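Local coordinates for protein tubulin binding cofactor C (Leishmania major, PDB 5AJ8) that probably acts as a chaperone in tubulin folding, this chain being the C-terminal TBCC-family domain of the longer cofactor, at residues Thr71-Tyr76 / Asp89-Gly94; Gln134-Val139 / Trp153-Arg158; Arg97-Leu102 / Arg162-Val167; Ala38-Pro43 / Arg57-Cys62. The protein carries 1 engineered substitution. All blocks are in the same frame, centred on the assembly; numbering follows the deposited sequence.

Contact 1. Residues Thr71-Tyr76 / Asp89-Gly94; sequences TNLDMY and DAMRFG. Engineered in segment 71-76: Met75 (natural residue Leu).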
# COMPACT_ATOMS: atom_id res chain seq x y z
N THR A 71 6.69 -8.13 8.95
CA THR A 71 6.75 -7.66 10.33
C THR A 71 7.04 -6.16 10.37
O THR A 71 7.86 -5.67 9.59
CB THR A 71 7.77 -8.49 11.13
OG1 THR A 71 8.05 -7.88 12.40
CG2 THR A 71 9.05 -8.63 10.35
N ASN A 72 6.34 -5.42 11.24
CA ASN A 72 6.59 -3.97 11.44
C ASN A 72 6.45 -3.16 10.14
O ASN A 72 7.34 -2.40 9.77
CB ASN A 72 7.96 -3.71 12.08
CG ASN A 72 8.03 -4.18 13.52
OD1 ASN A 72 7.69 -3.46 14.45
ND2 ASN A 72 8.50 -5.38 13.71
N LEU A 73 5.33 -3.36 9.45
CA LEU A 73 4.96 -2.56 8.28
C LEU A 73 3.88 -1.57 8.69
O LEU A 73 2.92 -1.94 9.36
CB LEU A 73 4.41 -3.44 7.16
CG LEU A 73 5.30 -4.44 6.41
CD1 LEU A 73 4.92 -4.66 4.96
CD2 LEU A 73 6.76 -4.08 6.51
N ASP A 74 4.08 -0.29 8.35
CA ASP A 74 2.99 0.69 8.46
C ASP A 74 2.38 0.78 7.08
O ASP A 74 3.06 1.18 6.12
CB ASP A 74 3.47 2.05 8.97
CG ASP A 74 3.86 2.05 10.45
OD1 ASP A 74 3.53 1.09 11.18
OD2 ASP A 74 4.54 3.02 10.88
N MSE A 75 1.12 0.36 6.95
CA MSE A 75 0.45 0.23 5.64
C MSE A 75 -0.58 1.33 5.48
O MSE A 75 -1.59 1.34 6.19
CB MSE A 75 -0.28 -1.13 5.57
CG MSE A 75 0.55 -2.41 5.67
SE MSE A 75 1.97 -2.48 4.33
CE MSE A 75 0.74 -2.31 2.79
N TYR A 76 -0.36 2.25 4.53
CA TYR A 76 -1.30 3.33 4.22
C TYR A 76 -2.05 2.98 2.93
O TYR A 76 -1.51 3.06 1.82
CB TYR A 76 -0.56 4.67 4.09
CG TYR A 76 0.12 5.09 5.39
CD1 TYR A 76 1.41 4.67 5.70
CD2 TYR A 76 -0.54 5.88 6.30
CE1 TYR A 76 2.03 5.06 6.90
CE2 TYR A 76 0.06 6.27 7.48
CZ TYR A 76 1.34 5.86 7.78
OH TYR A 76 1.90 6.26 8.98
N ASP A 89 3.00 -9.69 11.67
CA ASP A 89 2.90 -9.18 13.04
C ASP A 89 3.38 -7.75 13.08
O ASP A 89 4.19 -7.37 12.25
CB ASP A 89 3.73 -10.04 14.01
CG ASP A 89 3.43 -9.74 15.50
OD1 ASP A 89 2.25 -9.70 15.94
OD2 ASP A 89 4.40 -9.57 16.27
N ALA A 90 2.88 -7.00 14.04
CA ALA A 90 3.22 -5.59 14.25
C ALA A 90 2.87 -4.81 13.00
O ALA A 90 3.67 -4.00 12.51
CB ALA A 90 4.69 -5.43 14.66
N MSE A 91 1.68 -5.08 12.49
CA MSE A 91 1.16 -4.40 11.30
C MSE A 91 0.29 -3.28 11.78
O MSE A 91 -0.52 -3.45 12.70
CB MSE A 91 0.37 -5.34 10.40
CG MSE A 91 1.06 -6.66 10.04
SE MSE A 91 2.71 -6.35 9.05
CE MSE A 91 1.87 -5.90 7.34
N ARG A 92 0.47 -2.09 11.20
CA ARG A 92 -0.39 -0.96 11.53
C ARG A 92 -0.95 -0.35 10.24
O ARG A 92 -0.20 -0.11 9.28
CB ARG A 92 0.39 0.10 12.31
CG ARG A 92 1.10 -0.47 13.53
CD ARG A 92 1.59 0.63 14.47
NE ARG A 92 2.50 1.53 13.78
CZ ARG A 92 3.00 2.64 14.31
NH1 ARG A 92 2.66 3.00 15.53
NH2 ARG A 92 3.87 3.39 13.62
N PHE A 93 -2.24 -0.07 10.24
CA PHE A 93 -2.96 0.39 9.05
C PHE A 93 -3.51 1.80 9.15
O PHE A 93 -4.12 2.19 10.13
CB PHE A 93 -4.10 -0.56 8.69
CG PHE A 93 -3.62 -1.87 8.13
CD1 PHE A 93 -3.15 -2.84 8.96
CD2 PHE A 93 -3.65 -2.09 6.77
CE1 PHE A 93 -2.71 -4.05 8.45
CE2 PHE A 93 -3.19 -3.27 6.24
CZ PHE A 93 -2.71 -4.26 7.08
N GLY A 94 -3.30 2.53 8.07
CA GLY A 94 -3.76 3.89 7.93
C GLY A 94 -4.29 4.10 6.52
O GLY A 94 -4.27 3.17 5.69
O HOH W 1 4.34 -1.42 12.05
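Met75 and Phe93 form the tight side of the contact. Their side chains run alongside one another in the same direction, and CB of Met75 sits over a face of the Phe93 ring, 4.0 Å from its centroid and 28° off the normal, a CH-pi contact. Met75, an engineered selenomethionine where the natural residue is leucine, then bends so that its end leads away from segment 89-94. Selenomethionine Met91 does the reverse: its CB starts away from segment 71-76, but a bent chain (chi3 -76°) returns CE to 3.5 Å from CB of Leu73. Leu67 of strand 64-68 touches Leu73, Met75 and Met91, so this face looks into the core. The backbones pair as parallel strands, with Met75 N donating to Arg92 O at 2.7 Å, the ladder by which successive coils stack in the parallel beta-helix of the TBCC domain. On the opposite face Asp74 and Arg92 are partly exposed and form a side-on, two-nitrogen salt bridge, NE to OD1 and NH2 to OD2, each bond 2.8 Å long. Both oxygens lie near the guanidinium plane, yet the carboxylate is turned 36° from it, and NE reaches OD1 from above the carboxylate plane. A water 2.7 Å from Ala90 O also meets Asp74 OD1. The corner at Asn72 is exposed, with OD1 against Ala90 CB and a backbone bond from Asn72 N to Asp89 O.

Contact 2. Residues Gln134-Val139 / Trp153-Arg158; sequences QNYVKV and WCVLAR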
# COMPACT_ATOMS: atom_id res chain seq x y z
N GLN A 134 -12.44 3.52 3.52
CA GLN A 134 -12.30 3.07 4.90
C GLN A 134 -12.09 1.55 5.07
O GLN A 134 -12.13 1.06 6.18
CB GLN A 134 -13.49 3.59 5.75
CG GLN A 134 -13.55 5.14 5.82
CD GLN A 134 -12.25 5.79 6.37
OE1 GLN A 134 -11.60 6.63 5.72
NE2 GLN A 134 -11.87 5.38 7.58
N ASN A 135 -11.81 0.83 3.99
CA ASN A 135 -11.48 -0.60 4.10
C ASN A 135 -10.20 -0.88 4.87
O ASN A 135 -10.02 -1.98 5.38
CB ASN A 135 -11.41 -1.26 2.72
CG ASN A 135 -12.79 -1.47 2.10
OD1 ASN A 135 -13.81 -1.44 2.80
ND2 ASN A 135 -12.83 -1.70 0.80
N TYR A 136 -9.32 0.11 5.00
CA TYR A 136 -8.09 -0.10 5.77
C TYR A 136 -8.30 -0.37 7.27
O TYR A 136 -7.39 -0.86 7.92
CB TYR A 136 -7.13 1.09 5.58
CG TYR A 136 -7.55 2.31 6.31
CD1 TYR A 136 -8.39 3.24 5.71
CD2 TYR A 136 -7.12 2.57 7.60
CE1 TYR A 136 -8.79 4.36 6.37
CE2 TYR A 136 -7.53 3.71 8.27
CZ TYR A 136 -8.36 4.60 7.63
OH TYR A 136 -8.79 5.73 8.26
N VAL A 137 -9.46 -0.02 7.84
CA VAL A 137 -9.69 -0.26 9.27
C VAL A 137 -10.09 -1.72 9.53
O VAL A 137 -10.12 -2.13 10.65
CB VAL A 137 -10.72 0.70 9.93
CG1 VAL A 137 -10.35 2.15 9.67
CG2 VAL A 137 -12.15 0.40 9.48
N LYS A 138 -10.39 -2.48 8.49
CA LYS A 138 -10.73 -3.88 8.66
C LYS A 138 -9.70 -4.74 7.92
O LYS A 138 -9.41 -4.51 6.76
CB LYS A 138 -12.17 -4.18 8.23
CG LYS A 138 -12.51 -5.67 8.31
CD LYS A 138 -14.01 -5.91 8.44
CE LYS A 138 -14.33 -7.23 9.13
NZ LYS A 138 -14.70 -8.33 8.19
N VAL A 139 -9.08 -5.67 8.64
CA VAL A 139 -8.01 -6.50 8.09
C VAL A 139 -8.37 -7.94 8.37
O VAL A 139 -8.95 -8.24 9.42
CB VAL A 139 -6.64 -6.12 8.70
CG1 VAL A 139 -5.56 -7.12 8.31
CG2 VAL A 139 -6.25 -4.70 8.27
N TRP A 153 -2.32 -6.95 14.10
CA TRP A 153 -2.56 -5.70 13.41
C TRP A 153 -3.41 -4.73 14.24
O TRP A 153 -4.12 -5.11 15.15
CB TRP A 153 -3.22 -5.96 12.05
CG TRP A 153 -4.63 -6.43 12.14
CD1 TRP A 153 -5.06 -7.70 12.25
CD2 TRP A 153 -5.79 -5.60 12.14
NE1 TRP A 153 -6.44 -7.74 12.32
CE2 TRP A 153 -6.91 -6.46 12.25
CE3 TRP A 153 -6.01 -4.22 12.06
CZ2 TRP A 153 -8.22 -5.99 12.28
CZ3 TRP A 153 -7.31 -3.75 12.05
CH2 TRP A 153 -8.40 -4.64 12.16
N CYS A 154 -3.30 -3.44 13.91
CA CYS A 154 -4.12 -2.42 14.50
C CYS A 154 -4.23 -1.26 13.53
O CYS A 154 -3.60 -1.27 12.47
CB CYS A 154 -3.56 -1.97 15.86
SG CYS A 154 -1.98 -1.11 15.77
N VAL A 155 -5.00 -0.24 13.92
CA VAL A 155 -5.21 0.97 13.14
C VAL A 155 -4.38 2.09 13.76
O VAL A 155 -4.41 2.31 14.96
CB VAL A 155 -6.71 1.32 13.10
CG1 VAL A 155 -6.96 2.61 12.31
CG2 VAL A 155 -7.49 0.16 12.49
N LEU A 156 -3.60 2.77 12.93
CA LEU A 156 -2.78 3.89 13.35
C LEU A 156 -3.63 4.99 13.93
O LEU A 156 -4.72 5.28 13.40
CB LEU A 156 -2.04 4.49 12.15
CG LEU A 156 -0.88 3.66 11.60
CD1 LEU A 156 -0.54 4.07 10.19
CD2 LEU A 156 0.34 3.81 12.50
N ALA A 157 -3.14 5.57 15.02
CA ALA A 157 -3.76 6.72 15.62
C ALA A 157 -3.39 7.91 14.77
O ALA A 157 -2.36 7.90 14.10
CB ALA A 157 -3.27 6.90 17.07
N ARG A 158 -4.23 8.94 14.81
CA ARG A 158 -4.00 10.19 14.07
C ARG A 158 -2.57 10.69 14.17
O ARG A 158 -1.93 10.96 13.16
CB ARG A 158 -4.95 11.29 14.56
CG ARG A 158 -6.43 11.00 14.34
CD ARG A 158 -7.32 12.02 15.04
NE ARG A 158 -8.67 11.50 15.19
CZ ARG A 158 -9.12 10.94 16.30
NH1 ARG A 158 -8.36 10.87 17.39
NH2 ARG A 158 -10.36 10.48 16.34
O HOH W 2 -8.41 -10.10 11.74
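Val139 lies on a face of the Trp153 indole, the two side chains sliding past each other in opposite directions. Its CB stands over the six-membered ring, 3.6 Å from the centroid and 15° off the normal, which makes a CH-pi contact. The two methyls divide the bicycle between them: CG1 of Val139 reaches CG and CD1 of the five-membered ring, while CG2 approaches CE3 of the benzene part at 3.8 Å. Trp153 holds CG between the backbone N and the carbonyl carbon (chi1 71°), the crowded position. The rim of the indole is used as well, for Val137 O lies near the ring plane, 3.4 Å from CH2. At the pyrrole end, water 2 accepts from Trp153 NE1 at 3.1 Å and donates to Val139 O at 3.0 Å, linking the two segments where they have no direct hydrogen bond. Val155 adds a thinner layer: its CG2 rests 3.9 Å from CA of Val137 and its CG1 reaches CE2 of Tyr136 at 4.2 Å. Ile85 touches both Val139 and Trp153, placing the pair beside strand 84-86. Strand 153-155 is the outermost strand of one parallel sheet, and segment 134-139 leads directly into 140-141, the outermost strand of the other; the contact thus lies at the end of the parallel beta-helix, where the last strands of its two sheets come together.

Contact 3. Residues Arg97-Leu102 / Arg162-Val167; sequences RCWVGL and RASTTV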
# COMPACT_ATOMS: atom_id res chain seq x y z
N ARG A 97 -4.51 8.56 1.87
CA ARG A 97 -4.50 10.01 1.85
C ARG A 97 -3.31 10.62 2.65
O ARG A 97 -2.96 11.77 2.43
CB ARG A 97 -5.85 10.57 2.33
CG ARG A 97 -6.17 10.28 3.78
CD ARG A 97 -7.53 10.84 4.19
NE ARG A 97 -7.85 10.42 5.55
CZ ARG A 97 -8.70 9.44 5.90
NH1 ARG A 97 -9.39 8.76 4.98
NH2 ARG A 97 -8.89 9.16 7.19
N CYS A 98 -2.69 9.85 3.56
CA CYS A 98 -1.45 10.30 4.22
C CYS A 98 -0.31 10.53 3.25
O CYS A 98 0.65 11.21 3.60
CB CYS A 98 -1.00 9.29 5.30
SG CYS A 98 -2.21 9.17 6.64
N TRP A 99 -0.35 9.95 2.05
CA TRP A 99 0.64 10.31 1.04
C TRP A 99 0.22 11.61 0.36
O TRP A 99 -0.32 11.59 -0.75
CB TRP A 99 0.90 9.19 0.03
CG TRP A 99 1.99 9.53 -0.95
CD1 TRP A 99 2.99 10.46 -0.79
CD2 TRP A 99 2.21 8.93 -2.22
NE1 TRP A 99 3.81 10.47 -1.88
CE2 TRP A 99 3.36 9.53 -2.77
CE3 TRP A 99 1.55 7.93 -2.95
CZ2 TRP A 99 3.85 9.17 -4.02
CZ3 TRP A 99 2.06 7.57 -4.19
CH2 TRP A 99 3.18 8.18 -4.70
N VAL A 100 0.44 12.72 1.06
CA VAL A 100 0.12 14.05 0.58
C VAL A 100 0.86 14.33 -0.72
O VAL A 100 0.32 14.97 -1.62
CB VAL A 100 0.45 15.15 1.62
CG1 VAL A 100 0.11 16.53 1.07
CG2 VAL A 100 -0.34 14.92 2.92
N GLY A 101 2.08 13.83 -0.85
CA GLY A 101 2.91 14.07 -2.05
C GLY A 101 2.40 13.49 -3.36
O GLY A 101 2.85 13.91 -4.43
N LEU A 102 1.49 12.52 -3.30
CA LEU A 102 0.83 12.01 -4.49
C LEU A 102 0.20 13.15 -5.29
O LEU A 102 0.22 13.18 -6.53
CB LEU A 102 -0.25 10.98 -4.12
CG LEU A 102 -1.08 10.45 -5.30
CD1 LEU A 102 -0.18 9.74 -6.28
CD2 LEU A 102 -2.24 9.54 -4.86
N ARG A 162 2.09 9.00 9.29
CA ARG A 162 3.24 9.64 8.65
C ARG A 162 2.76 10.27 7.33
O ARG A 162 2.56 9.58 6.34
CB ARG A 162 4.33 8.62 8.40
CG ARG A 162 5.59 9.10 7.71
CD ARG A 162 6.41 7.84 7.43
NE ARG A 162 7.72 8.09 6.84
CZ ARG A 162 7.98 8.19 5.54
NH1 ARG A 162 6.99 8.14 4.62
NH2 ARG A 162 9.24 8.39 5.16
N ALA A 163 2.55 11.58 7.37
CA ALA A 163 2.00 12.33 6.25
C ALA A 163 3.14 12.75 5.31
O ALA A 163 3.74 13.79 5.48
CB ALA A 163 1.24 13.55 6.77
N SER A 164 3.46 11.90 4.34
CA SER A 164 4.64 12.10 3.50
C SER A 164 4.36 13.13 2.37
O SER A 164 3.35 13.01 1.64
CB SER A 164 5.10 10.77 2.90
OG SER A 164 6.17 10.94 1.98
N THR A 165 5.28 14.10 2.24
CA THR A 165 5.23 15.07 1.16
C THR A 165 6.08 14.64 -0.01
O THR A 165 6.19 15.37 -0.98
CB THR A 165 5.67 16.46 1.63
OG1 THR A 165 7.00 16.39 2.15
CG2 THR A 165 4.71 17.01 2.72
N THR A 166 6.64 13.43 0.04
CA THR A 166 7.53 12.94 -1.01
C THR A 166 6.84 12.91 -2.38
O THR A 166 5.77 12.34 -2.52
CB THR A 166 8.08 11.53 -0.68
OG1 THR A 166 8.87 11.58 0.53
CG2 THR A 166 8.96 11.02 -1.79
N VAL A 167 7.47 13.53 -3.38
CA VAL A 167 7.01 13.46 -4.76
C VAL A 167 7.44 12.12 -5.40
O VAL A 167 8.56 11.64 -5.16
CB VAL A 167 7.54 14.65 -5.60
CG1 VAL A 167 7.06 14.55 -7.04
CG2 VAL A 167 7.10 15.97 -4.96
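Trp99 carries CG anti to its backbone N (chi1 -176°), and a small chi2 of 22° sets CD1 on the side from which segment 162-167 approaches. The indole consequently meets that segment with its edge: NE1 donates to Thr166 O at 2.8 Å in a nearly straight bond (166°), the acceptor lying close to the ring plane. Also in that plane, Ser164 O stands 3.5 Å from CD1 of Trp99. The same oxygen accepts from Gly101 N at 2.9 Å. Lacking a side chain, Gly101 allows Thr166 O to come within 3.4 Å of its CA, a CA-H...O contact. Each segment is sharply turned, with inverse gamma turns centred on Trp99 and Ala163, and Thr166 N bonds to Ser164 OG at 3.2 Å in an ST turn. The contact thereby fastens the chain beyond strand 153-155 to the loop that leaves strand 91-95, both lying outside the coils of the beta-helix. Ser164 N adds only a weak bond to Cys98 O. Leu102 N lies 3.4 Å above one face of the indole, toward the rim. Tyr40 and Tyr59, from successive coils, meet the ring obliquely. Ser164 OG is further engaged by Tyr40 OH, and Trp99 O accepts from His116.

Contact 4. Residues Ala38-Pro43 / Arg57-Cys62; sequences AIYCLP and RVYVAC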
# COMPACT_ATOMS: atom_id res chain seq x y z
N ALA A 38 10.72 3.35 2.65
CA ALA A 38 9.39 3.80 2.35
C ALA A 38 9.09 3.36 0.93
O ALA A 38 9.94 3.47 0.04
CB ALA A 38 9.30 5.32 2.46
N ILE A 39 7.87 2.88 0.72
CA ILE A 39 7.46 2.38 -0.59
C ILE A 39 6.22 3.17 -1.03
O ILE A 39 5.19 3.09 -0.40
CB ILE A 39 7.15 0.87 -0.53
CG1 ILE A 39 8.38 0.10 -0.03
CG2 ILE A 39 6.72 0.35 -1.89
CD1 ILE A 39 8.13 -1.39 0.12
N TYR A 40 6.36 3.93 -2.11
CA TYR A 40 5.29 4.79 -2.61
C TYR A 40 4.75 4.21 -3.91
O TYR A 40 5.48 4.18 -4.91
CB TYR A 40 5.86 6.18 -2.86
CG TYR A 40 6.36 6.85 -1.62
CD1 TYR A 40 5.47 7.42 -0.72
CD2 TYR A 40 7.72 6.92 -1.33
CE1 TYR A 40 5.92 8.02 0.41
CE2 TYR A 40 8.17 7.55 -0.20
CZ TYR A 40 7.27 8.08 0.67
OH TYR A 40 7.71 8.72 1.79
N CYS A 41 3.50 3.73 -3.89
CA CYS A 41 2.85 3.17 -5.07
C CYS A 41 1.74 4.07 -5.63
O CYS A 41 0.80 4.44 -4.93
CB CYS A 41 2.23 1.80 -4.79
SG CYS A 41 3.27 0.63 -3.87
N LEU A 42 1.85 4.37 -6.92
CA LEU A 42 0.72 4.92 -7.64
C LEU A 42 -0.39 3.84 -7.65
O LEU A 42 -0.11 2.66 -7.45
CB LEU A 42 1.13 5.33 -9.06
CG LEU A 42 2.24 6.39 -9.18
CD1 LEU A 42 2.53 6.72 -10.63
CD2 LEU A 42 1.89 7.66 -8.40
N PRO A 43 -1.65 4.24 -7.81
CA PRO A 43 -2.74 3.25 -7.74
C PRO A 43 -2.54 2.07 -8.70
O PRO A 43 -2.21 2.29 -9.83
CB PRO A 43 -3.99 4.08 -8.10
CG PRO A 43 -3.65 5.48 -7.67
CD PRO A 43 -2.18 5.62 -7.94
N ARG A 57 7.47 1.45 5.44
CA ARG A 57 6.26 2.27 5.38
C ARG A 57 5.78 2.21 3.93
O ARG A 57 6.53 2.58 3.04
CB ARG A 57 6.59 3.73 5.77
CG ARG A 57 6.49 4.10 7.22
CD ARG A 57 7.46 3.33 8.08
NE ARG A 57 8.83 3.30 7.59
CZ ARG A 57 9.74 2.42 8.01
NH1 ARG A 57 9.41 1.49 8.93
NH2 ARG A 57 10.97 2.45 7.49
N VAL A 58 4.55 1.75 3.71
CA VAL A 58 4.03 1.48 2.36
C VAL A 58 2.74 2.26 2.09
O VAL A 58 1.85 2.27 2.93
CB VAL A 58 3.75 -0.01 2.22
CG1 VAL A 58 3.35 -0.38 0.80
CG2 VAL A 58 4.99 -0.80 2.63
N TYR A 59 2.70 2.98 0.96
CA TYR A 59 1.53 3.76 0.56
C TYR A 59 1.04 3.14 -0.72
O TYR A 59 1.74 3.18 -1.72
CB TYR A 59 1.90 5.23 0.35
CG TYR A 59 2.50 5.91 1.58
CD1 TYR A 59 3.82 5.72 1.91
CD2 TYR A 59 1.73 6.70 2.42
CE1 TYR A 59 4.37 6.31 3.04
CE2 TYR A 59 2.27 7.29 3.57
CZ TYR A 59 3.60 7.09 3.87
OH TYR A 59 4.18 7.70 4.98
N VAL A 60 -0.12 2.52 -0.70
CA VAL A 60 -0.62 1.78 -1.87
C VAL A 60 -2.14 1.85 -2.00
O VAL A 60 -2.88 1.73 -1.00
CB VAL A 60 -0.17 0.28 -1.80
CG1 VAL A 60 -0.65 -0.39 -0.53
CG2 VAL A 60 -0.58 -0.51 -3.03
N ALA A 61 -2.59 2.06 -3.23
CA ALA A 61 -3.97 1.85 -3.60
C ALA A 61 -4.04 0.64 -4.54
O ALA A 61 -3.20 0.52 -5.44
CB ALA A 61 -4.54 3.09 -4.29
N CYS A 62 -5.07 -0.20 -4.37
CA CYS A 62 -5.20 -1.43 -5.13
C CYS A 62 -6.59 -2.04 -5.01
O CYS A 62 -7.40 -1.59 -4.19
CB CYS A 62 -4.14 -2.44 -4.70
SG CYS A 62 -4.15 -2.80 -2.92
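Tyr40 and Tyr59 lie side by side on neighbouring parallel strands, their ring planes only 12° apart. The centroids are 5.0 Å from each other, but the rings are slid so far that they barely overlap; the CD1-CE1 sides meet, CE1 of Tyr40 lying 3.5 Å from CD1 of Tyr59. Both rings have CG anti to the carbonyl carbon (chi1 -63° and -58°), which sends them off their strands the same way. On the other face Ile39 and Val58 run alongside each other, CD1 of Ile39 reaching CG2 of Val58 at 4.1 Å. Further along, Cys41 SG lies 4.0 Å from Val60 CB, and Pro43 packs its CB against that of Ala61. A backbone ladder sets this register: Ile39 N binds Arg57 O at 2.7 Å, Tyr59 N binds Ile39 O, and Cys41 N binds Tyr59 O at 2.8 Å. Past Cys41 the ladder ends, though the chains stay close: Cys41 O lies 4.5 Å from Ala61 N and takes a hydrogen bond from Tyr96 OH. In the next shell, the buried phenol hydroxyls are held by the C-terminal chain: Tyr40 OH by Ser164 OG and Arg162 NH1, Tyr59 OH by Arg162 O. Tyr59 also stacks on Tyr76 of the following coil, extending the pair into a tyrosine row along the beta-helix. Strand 21-23 flanks 38-41 on one side and strand 73-79 flanks 56-62 on the other, while Trp119 and Val120 of helix 116-122 cover Pro43 and Ala61.

Contacts 4, 1 and 2 reach one parallel sheet, contact 2 through strand 153-155 alone; strands 38-41, 56-62, 73-79, 91-95 and 153-155 follow 21-23 in it. Contact 4 continues into contact 1 with centres about 13 Å apart, where Tyr76 N is 2.7 Å from Val58 O; contact 1 continues into contact 2 at about 9 Å, where Phe93 N is 2.9 Å from Cys154 O. Contacts 2 and 4 do not touch, their nearest atoms being about 7 Å apart. Contact 3 flanks the tyrosine-bearing face: its centre is about 10 Å from that of contact 4, and Tyr76 OH of contact 1 reaches Arg162 N at 2.8 Å. Between contacts 2 and 3, Gln134 OE1 meets Arg97 NH1.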